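Local structure of chitinase (Paenibacillus sp. FPU-7, 5GZT) at residues V275-I279 / N616-F620; G369-E373 / A415-I419; R536-N540 / A552-G557; T602-Y607 / V743-N747; V652-A658 / F674-Q680. The protein probably hydrolyses internal beta-1,4 linkages between N-acetylglucosamine units of chitin, as a multi-modular enzyme expressed on the bacterial cell surface. All coordinates share one frame. Residue numbers count along the deposited sequence, not the author numbering.

Contact 1 (V275-I279 / N616-F620)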
# COMPACT_ATOMS: atom_id res chain seq x y z
N VAL B 275 5.80 4.71 9.60
CA VAL B 275 4.74 5.71 9.44
C VAL B 275 3.52 4.98 8.81
O VAL B 275 3.67 4.25 7.82
CB VAL B 275 5.26 6.91 8.64
CG1 VAL B 275 4.17 7.87 8.25
CG2 VAL B 275 6.30 7.66 9.48
N GLN B 276 2.35 5.11 9.45
CA GLN B 276 1.12 4.48 8.97
C GLN B 276 0.82 4.92 7.51
O GLN B 276 1.39 5.87 7.00
CB GLN B 276 -0.07 4.86 9.87
CG GLN B 276 -0.06 4.26 11.26
CD GLN B 276 -1.28 4.75 12.08
OE1 GLN B 276 -2.26 5.25 11.54
NE2 GLN B 276 -1.21 4.59 13.40
N GLY B 277 -0.11 4.22 6.87
CA GLY B 277 -0.61 4.64 5.56
C GLY B 277 -0.07 3.89 4.35
O GLY B 277 -0.30 4.29 3.21
N LYS B 278 0.55 2.76 4.55
CA LYS B 278 1.01 2.02 3.37
C LYS B 278 -0.18 1.39 2.62
O LYS B 278 -1.16 0.89 3.25
CB LYS B 278 1.97 0.91 3.75
CG LYS B 278 3.36 1.33 4.15
CD LYS B 278 4.27 0.09 4.19
CE LYS B 278 4.06 -0.83 5.37
NZ LYS B 278 4.83 -0.21 6.49
N ILE B 279 -0.09 1.38 1.30
CA ILE B 279 -1.05 0.65 0.44
C ILE B 279 -0.25 -0.22 -0.46
O ILE B 279 0.47 0.27 -1.29
CB ILE B 279 -1.96 1.56 -0.34
CG1 ILE B 279 -2.79 2.44 0.63
CG2 ILE B 279 -2.88 0.69 -1.19
CD1 ILE B 279 -3.51 3.57 -0.07
N ASN B 616 -4.30 1.50 14.59
CA ASN B 616 -2.99 1.96 14.25
C ASN B 616 -2.15 0.86 13.60
O ASN B 616 -0.98 0.66 13.94
CB ASN B 616 -2.33 2.61 15.47
CG ASN B 616 -3.08 3.82 15.89
OD1 ASN B 616 -3.16 4.84 15.19
ND2 ASN B 616 -3.68 3.72 17.00
N LEU B 617 -2.74 0.25 12.57
CA LEU B 617 -2.03 -0.75 11.76
C LEU B 617 -1.24 -0.08 10.67
O LEU B 617 -1.31 1.14 10.44
CB LEU B 617 -3.05 -1.82 11.27
CG LEU B 617 -3.90 -2.41 12.36
CD1 LEU B 617 -4.97 -3.38 11.89
CD2 LEU B 617 -3.02 -3.14 13.34
N ALA B 618 -0.41 -0.87 10.02
CA ALA B 618 0.58 -0.38 9.03
C ALA B 618 -0.05 0.13 7.72
O ALA B 618 0.50 1.02 7.00
CB ALA B 618 1.58 -1.52 8.75
N GLY B 619 -1.22 -0.44 7.41
CA GLY B 619 -1.90 -0.09 6.19
C GLY B 619 -2.75 -1.23 5.61
O GLY B 619 -3.09 -2.21 6.33
N PHE B 620 -3.04 -1.09 4.30
CA PHE B 620 -3.97 -1.88 3.56
C PHE B 620 -3.25 -2.58 2.42
O PHE B 620 -2.65 -1.94 1.55
CB PHE B 620 -5.08 -0.95 3.02
CG PHE B 620 -6.43 -1.66 2.73
CD1 PHE B 620 -6.50 -2.85 1.97
CD2 PHE B 620 -7.62 -1.06 3.07
CE1 PHE B 620 -7.73 -3.46 1.70
CE2 PHE B 620 -8.83 -1.68 2.79
CZ PHE B 620 -8.87 -2.87 2.09
O HOH W 1 3.10 1.78 7.69
O HOH W 2 1.25 2.76 13.67
O HOH W 3 -1.96 2.68 8.10
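V275 still pairs with G251 of strand 251-261; its side chain turns from 616-620 while its carbonyl O receives a bond from water 1 (2.5 Å). Q276 swings its amide to the helix end: NE2 donates to N616 OD1 (2.7 Å), and water 2 links the same NE2 to N616 O. N616, at positive phi, is the C-prime residue of the Schellman motif that ends helix 602-614. At G277 the chain bends with phi 102°, where a CB would strike the preceding carbonyl. Its N gives a weak bond to A618 O (3.3 Å) and a shorter one to water 3 (2.7 Å), which in turn donates to L617 O. Regular parallel pairing begins at K278: N to A618 O is 3.0 Å and K278 O receives F620 N at 2.9 Å. G619 lies beside that carbonyl, its CA 3.2 Å from K278 O, and a CB there would clash with it. K278 NZ donates to water 1, which also bonds A618 O. I279 pairs with F620, and both point to the face covered by helix 633-642. Here the first and last strands of the family 18 TIM barrel meet, closing the cylinder. The chemistry implies a seam held mainly by backbone bonds and waters, with glycine required at G619 by the close approach and backbone angles, at G277 by its backbone angles alone.

Contact 2 (G369-E373 / A415-I419)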
# COMPACT_ATOMS: atom_id res chain seq x y z
N GLY B 369 4.12 -17.56 -3.66
CA GLY B 369 2.71 -17.49 -3.98
C GLY B 369 2.12 -18.89 -3.89
O GLY B 369 2.83 -19.85 -3.54
N TRP B 370 0.85 -19.02 -4.24
CA TRP B 370 0.15 -20.27 -4.11
C TRP B 370 0.77 -21.24 -5.06
O TRP B 370 1.09 -20.89 -6.19
CB TRP B 370 -1.35 -20.10 -4.46
CG TRP B 370 -2.11 -21.34 -4.28
CD1 TRP B 370 -2.59 -22.17 -5.27
CD2 TRP B 370 -2.49 -21.92 -3.04
NE1 TRP B 370 -3.24 -23.23 -4.70
CE2 TRP B 370 -3.20 -23.11 -3.34
CE3 TRP B 370 -2.35 -21.53 -1.70
CZ2 TRP B 370 -3.75 -23.92 -2.36
CZ3 TRP B 370 -2.85 -22.35 -0.73
CH2 TRP B 370 -3.54 -23.55 -1.06
N GLU B 371 0.99 -22.46 -4.58
CA GLU B 371 1.56 -23.52 -5.39
C GLU B 371 3.01 -23.26 -5.86
O GLU B 371 3.49 -23.93 -6.78
CB GLU B 371 0.62 -23.78 -6.60
CG GLU B 371 0.79 -25.12 -7.29
CD GLU B 371 -0.53 -25.75 -7.79
OE1 GLU B 371 -1.45 -25.00 -8.19
OE2 GLU B 371 -0.62 -27.01 -7.76
N ALA B 372 3.69 -22.27 -5.30
CA ALA B 372 5.07 -21.99 -5.65
C ALA B 372 5.96 -22.87 -4.79
O ALA B 372 5.97 -22.75 -3.54
CB ALA B 372 5.42 -20.55 -5.43
N GLU B 373 6.68 -23.75 -5.47
CA GLU B 373 7.61 -24.74 -4.89
C GLU B 373 8.99 -24.15 -4.65
O GLU B 373 9.34 -23.05 -5.21
CB GLU B 373 7.80 -25.88 -5.88
CG GLU B 373 6.48 -26.52 -6.26
CD GLU B 373 6.58 -27.70 -7.21
OE1 GLU B 373 5.73 -28.59 -6.99
OE2 GLU B 373 7.45 -27.71 -8.16
N ALA B 415 0.53 -26.05 3.00
CA ALA B 415 -0.88 -25.93 2.60
C ALA B 415 -1.45 -27.30 2.36
O ALA B 415 -2.21 -27.49 1.42
CB ALA B 415 -1.03 -25.05 1.35
N TRP B 416 -1.02 -28.25 3.19
CA TRP B 416 -1.43 -29.67 3.17
C TRP B 416 -1.13 -30.44 1.88
O TRP B 416 -2.04 -30.98 1.28
CB TRP B 416 -2.91 -29.77 3.60
CG TRP B 416 -3.20 -28.93 4.85
CD1 TRP B 416 -3.96 -27.79 4.93
CD2 TRP B 416 -2.68 -29.16 6.17
NE1 TRP B 416 -3.95 -27.29 6.22
CE2 TRP B 416 -3.18 -28.12 7.00
CE3 TRP B 416 -1.84 -30.15 6.73
CZ2 TRP B 416 -2.88 -28.04 8.38
CZ3 TRP B 416 -1.53 -30.07 8.10
CH2 TRP B 416 -2.04 -29.02 8.90
N GLY B 417 0.14 -30.50 1.48
CA GLY B 417 0.56 -31.28 0.29
C GLY B 417 0.67 -30.55 -1.05
O GLY B 417 1.21 -31.10 -2.02
N VAL B 418 0.23 -29.30 -1.09
CA VAL B 418 0.31 -28.47 -2.29
C VAL B 418 1.76 -28.20 -2.67
O VAL B 418 2.13 -28.19 -3.87
CB VAL B 418 -0.45 -27.14 -2.08
CG1 VAL B 418 -0.22 -26.16 -3.23
CG2 VAL B 418 -1.94 -27.42 -1.85
N ILE B 419 2.56 -27.93 -1.63
CA ILE B 419 3.98 -27.82 -1.76
C ILE B 419 4.65 -28.75 -0.76
O ILE B 419 4.06 -29.23 0.18
CB ILE B 419 4.51 -26.39 -1.57
CG1 ILE B 419 4.32 -25.93 -0.10
CG2 ILE B 419 3.83 -25.44 -2.54
CD1 ILE B 419 4.96 -24.63 0.28
O HOH W 4 0.78 -28.86 -6.33
O HOH W 5 4.29 -29.82 -5.26
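W370 stands at the second position of a type II beta turn from G369 to A372, closed by A372 N to G369 O at 3.1 Å. Its t rotamer carries the indole over to the other segment, so that CH2 lies 3.8 Å from A415 CB and CZ2 lies 4.0 Å from V418 CG2. E371, at the third position with positive phi, brings its backbone close to V418: E371 CA is 3.8 Å from V418 CG1. With chi1 t, V418 therefore meets both the indole and the turn backbone through its two methyls. I419 adopts the p rotamer, and its CG2 comes to 3.6 Å from A372 O. No direct hydrogen bond crosses the contact. Instead V418 O receives two waters, water 4 (2.9 Å), which also donates to E371 OE2, and water 5 (3.0 Å), which also donates to E373 OE1. The carboxylates of E371, with chi1 t, and E373, with chi1 m, thus share one carbonyl through solvent. The packing joins two loops on the same end of the family 18 TIM barrel, where such loops border the substrate cleft in these enzymes. The 369-373 turn follows strand 362-368 and precedes helix 375-378, whereas 415-419 includes the end of the short, weakly bonded helical turn 414-417, with positive phi at 415-417, beyond the neighbouring parallel strand 403-407; in between, Y410 touches both W370 and A415.

Contact 3 (R536-N540 / A552-G557)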
# COMPACT_ATOMS: atom_id res chain seq x y z
N ARG B 536 -15.42 -15.20 -3.36
CA ARG B 536 -15.53 -16.66 -3.19
C ARG B 536 -16.98 -16.99 -3.39
O ARG B 536 -17.86 -16.23 -2.88
CB ARG B 536 -15.05 -17.14 -1.81
CG ARG B 536 -13.56 -17.06 -1.69
CD ARG B 536 -12.95 -18.37 -2.32
NE ARG B 536 -11.52 -18.25 -2.51
CZ ARG B 536 -10.81 -19.06 -3.28
NH1 ARG B 536 -11.36 -20.12 -3.82
NH2 ARG B 536 -9.57 -18.81 -3.47
N VAL B 537 -17.23 -18.09 -4.12
CA VAL B 537 -18.50 -18.48 -4.63
C VAL B 537 -18.88 -19.84 -4.06
O VAL B 537 -17.98 -20.70 -3.95
CB VAL B 537 -18.44 -18.57 -6.18
CG1 VAL B 537 -19.75 -18.93 -6.76
CG2 VAL B 537 -18.05 -17.23 -6.80
N TRP B 538 -20.16 -20.02 -3.72
CA TRP B 538 -20.74 -21.32 -3.44
C TRP B 538 -21.93 -21.53 -4.36
O TRP B 538 -22.77 -20.62 -4.50
CB TRP B 538 -21.28 -21.42 -2.04
CG TRP B 538 -20.35 -21.54 -0.91
CD1 TRP B 538 -20.23 -22.64 -0.04
CD2 TRP B 538 -19.54 -20.51 -0.33
NE1 TRP B 538 -19.37 -22.34 0.96
CE2 TRP B 538 -18.96 -21.04 0.84
CE3 TRP B 538 -19.32 -19.16 -0.64
CZ2 TRP B 538 -18.11 -20.28 1.67
CZ3 TRP B 538 -18.46 -18.41 0.15
CH2 TRP B 538 -17.89 -18.97 1.32
N GLN B 539 -22.01 -22.71 -5.00
CA GLN B 539 -23.19 -23.11 -5.78
C GLN B 539 -24.04 -24.06 -5.02
O GLN B 539 -23.64 -24.58 -3.96
CB GLN B 539 -22.72 -23.71 -7.13
CG GLN B 539 -22.13 -22.66 -8.04
CD GLN B 539 -21.80 -23.17 -9.44
OE1 GLN B 539 -21.56 -24.38 -9.65
NE2 GLN B 539 -21.71 -22.24 -10.37
N ASN B 540 -25.25 -24.27 -5.51
CA ASN B 540 -26.22 -25.14 -4.87
C ASN B 540 -26.40 -24.87 -3.39
O ASN B 540 -26.46 -25.82 -2.57
CB ASN B 540 -25.84 -26.65 -5.10
CG ASN B 540 -25.83 -26.99 -6.59
OD1 ASN B 540 -26.77 -26.72 -7.29
ND2 ASN B 540 -24.71 -27.37 -7.09
N ALA B 552 -24.59 -25.55 1.58
CA ALA B 552 -24.32 -25.67 0.16
C ALA B 552 -24.05 -27.13 -0.23
O ALA B 552 -23.31 -27.84 0.48
CB ALA B 552 -23.10 -24.87 -0.15
N GLY B 553 -24.61 -27.53 -1.38
CA GLY B 553 -24.38 -28.87 -1.96
C GLY B 553 -23.11 -28.95 -2.80
O GLY B 553 -22.01 -28.56 -2.38
N SER B 554 -23.27 -29.43 -4.00
CA SER B 554 -22.11 -29.77 -4.79
C SER B 554 -21.49 -28.55 -5.39
O SER B 554 -22.16 -27.81 -6.03
CB SER B 554 -22.50 -30.75 -5.96
OG SER B 554 -21.52 -30.77 -6.99
N GLN B 555 -20.17 -28.43 -5.28
CA GLN B 555 -19.37 -27.40 -5.93
C GLN B 555 -18.71 -27.79 -7.27
O GLN B 555 -17.84 -27.06 -7.78
CB GLN B 555 -18.33 -26.95 -4.92
CG GLN B 555 -18.93 -26.59 -3.56
CD GLN B 555 -20.02 -25.53 -3.76
OE1 GLN B 555 -19.78 -24.51 -4.44
NE2 GLN B 555 -21.23 -25.82 -3.28
N ALA B 556 -19.12 -28.94 -7.84
CA ALA B 556 -18.59 -29.47 -9.13
C ALA B 556 -18.46 -28.49 -10.25
O ALA B 556 -17.42 -28.31 -10.84
CB ALA B 556 -19.52 -30.58 -9.61
N GLY B 557 -19.52 -27.86 -10.63
CA GLY B 557 -19.31 -26.82 -11.67
C GLY B 557 -18.64 -25.49 -11.26
O GLY B 557 -18.54 -24.58 -12.07
O HOH W 6 -17.58 -23.21 -4.92
O HOH W 7 -21.56 -26.75 -8.47
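Q539, N540 and Q555 dominate this junction, where the chain leaves strand 534-538 and returns towards strand 561-563. Q555 points its CA-to-CB bond away, but two m rotamers fold the amide back against the backbone of Q539. Its OE1 accepts from Q539 N (2.9 Å) while its NE2 donates to Q539 O (2.8 Å), so one side-chain amide satisfies both polar backbone atoms of a single residue. The same NE2 donates to G553 O (3.0 Å), and water 6 joins Q555 OE1 to V537 O. Q539 OE1 lies 3.5 Å from G557 C, and water 7 links Q539 OE1 to S554 O. N540, at positive phi, uses backbone and side chain: its O accepts from G553 N (2.8 Å) and its ND2 donates to S554 O (2.8 Å). An ST turn, A556 N to S554 OG at 3.1 Å, shapes the chain beyond. Apolar contact comes from W538 CD1 against A552 CB (3.6 Å); the W538 ring also meets F596. These strands belong to the antiparallel sheet of the alpha+beta insertion known in many family 18 chitinases. The chemistry implies a loop base fastened mainly by amide groups, with one apolar contact at W538.

Contact 4 (T602-Y607 / V743-N747)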
# COMPACT_ATOMS: atom_id res chain seq x y z
N THR B 602 -16.99 -1.21 -2.10
CA THR B 602 -16.63 0.05 -1.70
C THR B 602 -16.86 0.22 -0.21
O THR B 602 -16.10 0.97 0.47
CB THR B 602 -17.38 1.10 -2.50
OG1 THR B 602 -18.74 0.83 -2.49
CG2 THR B 602 -16.91 1.11 -3.93
N ALA B 603 -17.96 -0.32 0.25
CA ALA B 603 -18.29 -0.20 1.68
C ALA B 603 -17.35 -1.03 2.61
O ALA B 603 -16.91 -0.52 3.65
CB ALA B 603 -19.76 -0.58 1.92
N SER B 604 -17.08 -2.29 2.26
CA SER B 604 -16.21 -3.14 3.05
C SER B 604 -14.79 -2.56 3.02
O SER B 604 -14.13 -2.58 4.09
CB SER B 604 -16.25 -4.63 2.65
OG SER B 604 -15.62 -4.87 1.42
N ALA B 605 -14.33 -2.03 1.87
CA ALA B 605 -13.08 -1.36 1.82
C ALA B 605 -13.04 -0.16 2.80
O ALA B 605 -12.01 -0.01 3.49
CB ALA B 605 -12.65 -0.94 0.45
N ALA B 606 -14.13 0.58 2.94
CA ALA B 606 -14.12 1.72 3.87
C ALA B 606 -14.10 1.25 5.33
O ALA B 606 -13.35 1.77 6.08
CB ALA B 606 -15.28 2.65 3.67
N TYR B 607 -14.85 0.21 5.68
CA TYR B 607 -14.79 -0.33 7.03
C TYR B 607 -13.43 -0.92 7.40
O TYR B 607 -12.97 -0.73 8.54
CB TYR B 607 -15.92 -1.33 7.29
CG TYR B 607 -17.20 -0.63 7.63
CD1 TYR B 607 -17.38 -0.07 8.91
CD2 TYR B 607 -18.16 -0.34 6.66
CE1 TYR B 607 -18.52 0.59 9.23
CE2 TYR B 607 -19.29 0.38 6.96
CZ TYR B 607 -19.51 0.80 8.24
OH TYR B 607 -20.66 1.50 8.54
N VAL B 743 -26.39 5.78 3.02
CA VAL B 743 -25.22 4.93 2.76
C VAL B 743 -24.91 4.05 3.99
O VAL B 743 -25.37 4.30 5.09
CB VAL B 743 -23.97 5.73 2.38
CG1 VAL B 743 -24.26 6.51 1.07
CG2 VAL B 743 -23.54 6.71 3.48
N LEU B 744 -24.06 3.08 3.75
CA LEU B 744 -23.66 2.04 4.66
C LEU B 744 -22.52 2.55 5.53
O LEU B 744 -22.37 2.09 6.62
CB LEU B 744 -23.16 0.81 3.81
CG LEU B 744 -24.29 0.00 3.16
CD1 LEU B 744 -23.79 -1.15 2.26
CD2 LEU B 744 -25.25 -0.56 4.15
N GLU B 745 -21.67 3.39 4.99
CA GLU B 745 -20.57 3.93 5.71
C GLU B 745 -21.10 4.78 6.85
O GLU B 745 -22.17 5.39 6.75
CB GLU B 745 -19.70 4.81 4.81
CG GLU B 745 -18.91 4.06 3.73
CD GLU B 745 -19.73 3.74 2.45
OE1 GLU B 745 -20.94 3.99 2.43
OE2 GLU B 745 -19.17 3.24 1.46
N ALA B 746 -20.36 4.88 7.90
CA ALA B 746 -20.83 5.44 9.19
C ALA B 746 -20.89 6.96 9.26
O ALA B 746 -21.88 7.49 9.74
CB ALA B 746 -19.94 4.93 10.34
N ASN B 747 -19.88 7.69 8.88
CA ASN B 747 -20.01 9.14 9.27
C ASN B 747 -19.85 10.09 8.08
O ASN B 747 -19.24 11.14 8.19
CB ASN B 747 -18.96 9.50 10.37
CG ASN B 747 -19.15 8.70 11.66
OD1 ASN B 747 -20.14 8.88 12.42
ND2 ASN B 747 -18.21 7.79 11.91
O HOH W 8 -16.69 3.62 0.57
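Two modules meet here: the first turns of helix 602-614 in the family 18 TIM barrel pack against a loop of the immunoglobulin-like domain, between strands 732-738 and 754-759. V743 faces its own domain, lying against V652. L744 then points toward the helix, its CD1 4.1 Å from A603 CB, with W581 and R579 of strand 578-582 beside it. Its carbonyl faces Y607. E745 starts sideways, but a p chi2 curls its carboxylate over the start of the helix. OE2 comes to 3.6 Å from A603 CA, and E745 CG packs at 3.9 Å on A606 CB. E745 OE2 also hydrogen-bonds T682 OG1, which T602 OG1 meets too, so a threonine of the immunoglobulin-like domain links glutamate and helix. Water 8 adds another bridge, donating to T602 O and E745 OE2 at 2.7 Å each. A746, at the solvent side, places its CB 3.9 Å from Y607 OH. The small A603 and A606, one turn apart on the helix, let the loop approach closely. Y607 reaches past them with an m rotamer, and its OH donates to L744 O at 2.6 Å.

Contact 5 (V652-A658 / F674-Q680)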
# COMPACT_ATOMS: atom_id res chain seq x y z
N VAL B 652 -20.73 12.13 0.65
CA VAL B 652 -21.23 11.29 -0.42
C VAL B 652 -21.03 12.12 -1.72
O VAL B 652 -21.19 13.34 -1.70
CB VAL B 652 -22.70 10.97 -0.19
CG1 VAL B 652 -23.29 10.19 -1.38
CG2 VAL B 652 -22.95 10.13 1.08
N GLY B 653 -20.63 11.46 -2.78
CA GLY B 653 -20.36 12.01 -4.12
C GLY B 653 -21.29 11.25 -5.12
O GLY B 653 -21.58 10.01 -4.97
N THR B 654 -21.82 12.00 -6.08
CA THR B 654 -22.55 11.45 -7.21
C THR B 654 -22.04 11.74 -8.60
O THR B 654 -21.22 12.64 -8.78
CB THR B 654 -23.99 11.96 -7.14
OG1 THR B 654 -24.03 13.38 -7.34
CG2 THR B 654 -24.63 11.59 -5.86
N SER B 655 -22.48 10.90 -9.57
CA SER B 655 -22.29 11.11 -10.98
C SER B 655 -23.66 10.93 -11.62
O SER B 655 -24.64 10.68 -10.94
CB SER B 655 -21.16 10.25 -11.61
OG SER B 655 -21.57 8.89 -11.60
N VAL B 656 -23.79 11.14 -12.92
CA VAL B 656 -25.05 10.93 -13.54
C VAL B 656 -24.92 9.84 -14.64
O VAL B 656 -23.98 9.80 -15.40
CB VAL B 656 -25.48 12.25 -14.23
CG1 VAL B 656 -26.79 12.01 -15.02
CG2 VAL B 656 -25.68 13.32 -13.19
N TYR B 657 -25.92 8.98 -14.74
CA TYR B 657 -25.91 7.97 -15.77
C TYR B 657 -27.09 8.26 -16.73
O TYR B 657 -26.95 8.10 -17.94
CB TYR B 657 -26.16 6.61 -15.10
CG TYR B 657 -26.25 5.48 -16.09
CD1 TYR B 657 -25.11 4.88 -16.59
CD2 TYR B 657 -27.45 5.00 -16.44
CE1 TYR B 657 -25.19 3.83 -17.52
CE2 TYR B 657 -27.57 4.03 -17.37
CZ TYR B 657 -26.45 3.43 -17.89
OH TYR B 657 -26.75 2.39 -18.75
N ALA B 658 -28.22 8.65 -16.19
CA ALA B 658 -29.39 9.07 -16.95
C ALA B 658 -29.89 10.41 -16.38
O ALA B 658 -30.44 10.46 -15.29
CB ALA B 658 -30.51 8.05 -16.90
N PHE B 674 -34.40 9.31 -13.68
CA PHE B 674 -33.03 9.84 -13.53
C PHE B 674 -32.26 8.77 -12.73
O PHE B 674 -32.83 8.14 -11.78
CB PHE B 674 -33.04 11.10 -12.68
CG PHE B 674 -33.76 12.26 -13.34
CD1 PHE B 674 -33.30 12.77 -14.54
CD2 PHE B 674 -34.83 12.84 -12.74
CE1 PHE B 674 -33.91 13.89 -15.12
CE2 PHE B 674 -35.44 13.93 -13.31
CZ PHE B 674 -34.96 14.45 -14.51
N ILE B 675 -31.03 8.53 -13.14
CA ILE B 675 -30.17 7.59 -12.46
C ILE B 675 -28.86 8.24 -12.11
O ILE B 675 -28.19 8.71 -13.00
CB ILE B 675 -29.96 6.31 -13.30
CG1 ILE B 675 -31.31 5.60 -13.51
CG2 ILE B 675 -29.04 5.32 -12.53
CD1 ILE B 675 -31.17 4.48 -14.58
N LEU B 676 -28.48 8.19 -10.82
CA LEU B 676 -27.26 8.81 -10.34
C LEU B 676 -26.43 7.80 -9.50
O LEU B 676 -26.73 7.58 -8.29
CB LEU B 676 -27.58 10.02 -9.47
CG LEU B 676 -28.39 11.15 -10.15
CD1 LEU B 676 -29.87 10.91 -9.97
CD2 LEU B 676 -28.08 12.51 -9.61
N PRO B 677 -25.41 7.25 -10.13
CA PRO B 677 -24.42 6.42 -9.42
C PRO B 677 -23.66 7.23 -8.36
O PRO B 677 -23.40 8.47 -8.56
CB PRO B 677 -23.47 5.94 -10.54
CG PRO B 677 -24.30 6.09 -11.82
CD PRO B 677 -25.02 7.39 -11.57
N LEU B 678 -23.33 6.57 -7.26
CA LEU B 678 -22.47 7.17 -6.30
C LEU B 678 -21.04 6.94 -6.71
O LEU B 678 -20.67 5.88 -7.21
CB LEU B 678 -22.76 6.68 -4.91
CG LEU B 678 -23.94 7.30 -4.16
CD1 LEU B 678 -25.33 7.20 -4.79
CD2 LEU B 678 -24.00 6.70 -2.75
N THR B 679 -20.23 7.99 -6.54
CA THR B 679 -18.83 7.99 -6.71
C THR B 679 -18.12 7.91 -5.38
O THR B 679 -16.98 7.57 -5.34
CB THR B 679 -18.28 9.29 -7.32
OG1 THR B 679 -18.75 10.40 -6.59
CG2 THR B 679 -18.82 9.46 -8.68
N GLN B 680 -18.79 8.21 -4.30
CA GLN B 680 -18.17 8.13 -2.98
C GLN B 680 -19.28 7.79 -2.02
O GLN B 680 -20.30 8.46 -2.04
CB GLN B 680 -17.40 9.42 -2.66
CG GLN B 680 -16.83 9.40 -1.28
CD GLN B 680 -15.72 10.41 -1.05
OE1 GLN B 680 -15.98 11.55 -0.61
NE2 GLN B 680 -14.47 9.98 -1.27
O HOH W 9 -18.28 12.78 -7.57
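Backbone hydrogen bonds carry this antiparallel pairing. S655 N donates to P677 O (2.8 Å); farther along, A658 O accepts from I675 N (2.9 Å), and I675 O receives both Y657 N (2.9 Å) and A658 N (3.2 Å), a classic beta bulge. A second classic bulge lies opposite G653, whose O takes T679 N (2.9 Å) and, weakly, Q680 N (3.4 Å), while G653 N donates to Q680 O (3.1 Å). A CB on G653 would clash with T679 OG1. Water 9 lies between T654 O and T679 OG1. Outward, Y657 CB rests on P677 CD (3.8 Å), its ring edge-to-face with H711. Towards the domain interior V652 CG1 meets L678 CD2 (3.8 Å), and L676 packs on V736 and A754 of the facing sheet. The incoming chain thus lines the edge strand of the immunoglobulin-like sandwich. Regular bonding is kept at both ends and interrupted around P677, which has no NH to offer S655 O, so S655 N to P677 O has no return bond.

Contact 1 is the buried one, a strand seam whose centre lies about 10 Å from that of the chain; the other four are partly buried. Contacts 1 and 5 both pair backbones, but parallel within a barrel in the first and antiparallel and bulged in the second. Contacts 2 and 3, nested in the chain loop closed by contact 1, tie barrel loops and insertion: contact 2 by apolar side chains and waters, contact 3 by amides. Contact 4 crosses between modules and touches two others: helix 602-614 leads into the strand of contact 1, where F620 CE2 lies 3.7 Å from A605 O, and V743 CG1 packs on L678 CD2 of contact 5 at 3.8 Å.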